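Local coordinates for protein pectate lyase (Bacillus, PDB 3VMW) that probably cleaves pectate, the polygalacturonate of plant cell walls, by beta-elimination, at residues D67-R72 with G96-N101. Sequence-based numbering, arbitrary orientation.
Sequences DVKNHR and GIRLSN. With SO4 (sulfate ion), chain F.
Val68, in register with Leu99, bonds to the residues flanking it, Arg98 and Ser100, the parallel pattern: its N donates to Arg98 O (2.8 Å), and its O accepts from Ser100 N (2.9 Å) in a nearly straight bond, 177° at the hydrogen. The tightly packed part lies on the face carrying Val68 and Leu99, whose buried side chains run side by side. Leu99 CD2 comes to 3.7 Å from Val68 CB, and Val68 CG2 also touches Ile97 CG2.

The other face, that of Asp67 and Arg98, is more polar and more open to solvent, both being partly exposed. Arg98 extends with CG anti to its backbone nitrogen (chi1 -174°), then bends at chi3, bringing NH1 to 3.1 Å from Asp67 OD1, while NH2 forms a second salt bridge with Glu119. The Asp67 bridge lies in the guanidinium plane but meets OD1 from above the carboxylate plane, the two planes being 56° apart. A water at the guanidinium edge bonds to Arg98 NE and O and to Ser100 OG; its link to Asp67 OD1, at 2.4 Å, is doubtful. Lys69 lays its CE 3.3 Å from Ser100 OG, and its NZ donates a hydrogen bond to O2 of a sulfate ion, itself probably from the crystallisation liquor (2.9 Å).

A leucine in place of Arg98 would probably leave Asp67 and Glu119 without their cationic mate.

The pair belongs to the right-handed parallel beta-helix of pectate lyases: strand 97-103 pairs with 66-68 and with 123-126, Leu99 packs on Ile105 and Ile107, and Gln32 of helix 28-40 binds the Asp67 backbone N.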
loop_
_atom_site.group_PDB
_atom_site.type_symbol
_atom_site.label_atom_id
_atom_site.label_comp_id
_atom_site.label_asym_id
_atom_site.label_seq_id
_atom_site.Cartn_x
_atom_site.Cartn_y
_atom_site.Cartn_z
ATOM N N ASP A 67 -5.051 -0.934 16.196
ATOM C CA ASP A 67 -3.857 -0.163 16.600
ATOM C C ASP A 67 -2.675 -1.119 16.754
ATOM O O ASP A 67 -2.453 -1.682 17.832
ATOM C CB ASP A 67 -4.192 0.548 17.938
ATOM C CG ASP A 67 -3.378 1.843 18.204
ATOM O OD1 ASP A 67 -2.586 2.258 17.359
ATOM O OD2 ASP A 67 -3.550 2.422 19.316
ATOM N N VAL A 68 -1.904 -1.301 15.691
ATOM C CA VAL A 68 -0.679 -2.111 15.771
ATOM C C VAL A 68 0.459 -1.213 16.238
ATOM O O VAL A 68 1.218 -0.639 15.428
ATOM C CB VAL A 68 -0.324 -2.811 14.417
ATOM C CG1 VAL A 68 0.936 -3.662 14.552
ATOM C CG2 VAL A 68 -1.510 -3.684 13.944
ATOM N N LYS A 69 0.548 -1.078 17.559
ATOM C CA LYS A 69 1.420 -0.102 18.183
ATOM C C LYS A 69 1.748 -0.669 19.525
ATOM O O LYS A 69 0.908 -1.312 20.147
ATOM C CB LYS A 69 0.670 1.227 18.404
ATOM C CG LYS A 69 1.501 2.328 19.083
ATOM C CD LYS A 69 0.642 3.568 19.438
ATOM C CE LYS A 69 0.191 4.358 18.180
ATOM N NZ LYS A 69 -0.396 5.685 18.631
ATOM N N ASN A 70 2.966 -0.440 19.977
ATOM C CA ASN A 70 3.348 -0.855 21.334
ATOM C C ASN A 70 2.420 -0.188 22.341
ATOM O O ASN A 70 2.114 1.010 22.221
ATOM C CB ASN A 70 4.803 -0.450 21.588
ATOM C CG ASN A 70 5.337 -0.979 22.922
ATOM O OD1 ASN A 70 4.879 -0.569 23.981
ATOM N ND2 ASN A 70 6.324 -1.868 22.861
ATOM N N HIS A 71 2.014 -0.934 23.358
ATOM C CA HIS A 71 1.039 -0.438 24.329
ATOM C C HIS A 71 1.526 0.805 25.087
ATOM O O HIS A 71 0.708 1.638 25.514
ATOM C CB HIS A 71 0.636 -1.540 25.327
ATOM C CG HIS A 71 1.633 -1.765 26.430
ATOM N ND1 HIS A 71 2.802 -2.482 26.249
ATOM C CD2 HIS A 71 1.643 -1.349 27.724
ATOM C CE1 HIS A 71 3.474 -2.517 27.386
ATOM N NE2 HIS A 71 2.798 -1.831 28.296
ATOM N N ARG A 72 2.837 0.924 25.297
ATOM C CA ARG A 72 3.352 2.090 26.042
ATOM C C ARG A 72 3.237 3.350 25.182
ATOM O O ARG A 72 3.129 4.468 25.720
ATOM C CB ARG A 72 4.848 1.982 26.371
ATOM C CG ARG A 72 5.334 0.915 27.327
ATOM C CD ARG A 72 4.908 1.088 28.743
ATOM N NE ARG A 72 5.420 2.253 29.461
ATOM C CZ ARG A 72 4.968 2.581 30.677
ATOM N NH1 ARG A 72 4.043 1.805 31.247
ATOM N NH2 ARG A 72 5.410 3.662 31.334
ATOM N N GLY A 96 -9.965 0.399 9.645
ATOM C CA GLY A 96 -8.669 0.110 9.051
ATOM C C GLY A 96 -7.623 -0.244 10.087
ATOM O O GLY A 96 -7.879 -0.255 11.294
ATOM N N ILE A 97 -6.425 -0.540 9.600
ATOM C CA ILE A 97 -5.320 -0.954 10.454
ATOM C C ILE A 97 -4.268 0.139 10.444
ATOM O O ILE A 97 -3.966 0.702 9.368
ATOM C CB ILE A 97 -4.698 -2.244 9.903
ATOM C CG1 ILE A 97 -5.757 -3.347 9.906
ATOM C CG2 ILE A 97 -3.433 -2.615 10.676
ATOM C CD1 ILE A 97 -5.232 -4.696 9.355
ATOM N N ARG A 98 -3.722 0.467 11.617
ATOM C CA ARG A 98 -2.584 1.407 11.666
ATOM C C ARG A 98 -1.325 0.721 12.205
ATOM O O ARG A 98 -1.352 0.130 13.297
ATOM C CB ARG A 98 -2.891 2.645 12.522
ATOM C CG ARG A 98 -1.743 3.704 12.444
ATOM C CD ARG A 98 -2.114 5.001 13.165
ATOM N NE ARG A 98 -2.404 4.717 14.572
ATOM C CZ ARG A 98 -2.984 5.573 15.401
ATOM N NH1 ARG A 98 -3.207 5.214 16.664
ATOM N NH2 ARG A 98 -3.347 6.774 14.975
ATOM N N LEU A 99 -0.230 0.781 11.438
ATOM C CA LEU A 99 1.073 0.311 11.927
ATOM C C LEU A 99 1.872 1.517 12.411
ATOM O O LEU A 99 2.190 2.408 11.593
ATOM C CB LEU A 99 1.884 -0.392 10.835
ATOM C CG LEU A 99 1.241 -1.513 9.996
ATOM C CD1 LEU A 99 2.299 -2.373 9.278
ATOM C CD2 LEU A 99 0.369 -2.348 10.792
ATOM N N SER A 100 2.192 1.548 13.710
ATOM C CA SER A 100 3.031 2.635 14.254
ATOM C C SER A 100 4.290 2.045 14.862
ATOM O O SER A 100 4.228 1.285 15.846
ATOM C CB SER A 100 2.331 3.442 15.375
ATOM O OG SER A 100 1.015 3.797 15.016
ATOM N N ASN A 101 5.424 2.422 14.294
ATOM C CA ASN A 101 6.719 1.910 14.720
ATOM C C ASN A 101 6.657 0.395 14.818
ATOM O O ASN A 101 7.123 -0.205 15.799
ATOM C CB ASN A 101 7.167 2.555 16.046
ATOM C CG ASN A 101 8.659 2.438 16.256
ATOM O OD1 ASN A 101 9.351 1.928 15.398
ATOM N ND2 ASN A 101 9.158 2.894 17.409
HETATM S S SO4 F . 1.469 7.680 21.301
HETATM O O1 SO4 F . 1.649 8.991 20.677
HETATM O O2 SO4 F . 1.751 6.621 20.359
HETATM O O3 SO4 F . 2.461 7.686 22.373
HETATM O O4 SO4 F . 0.115 7.537 21.821
HETATM O O HOH W 1 -1.170 2.291 15.421
HETATM O O HOH W 2 4.790 1.016 18.529
#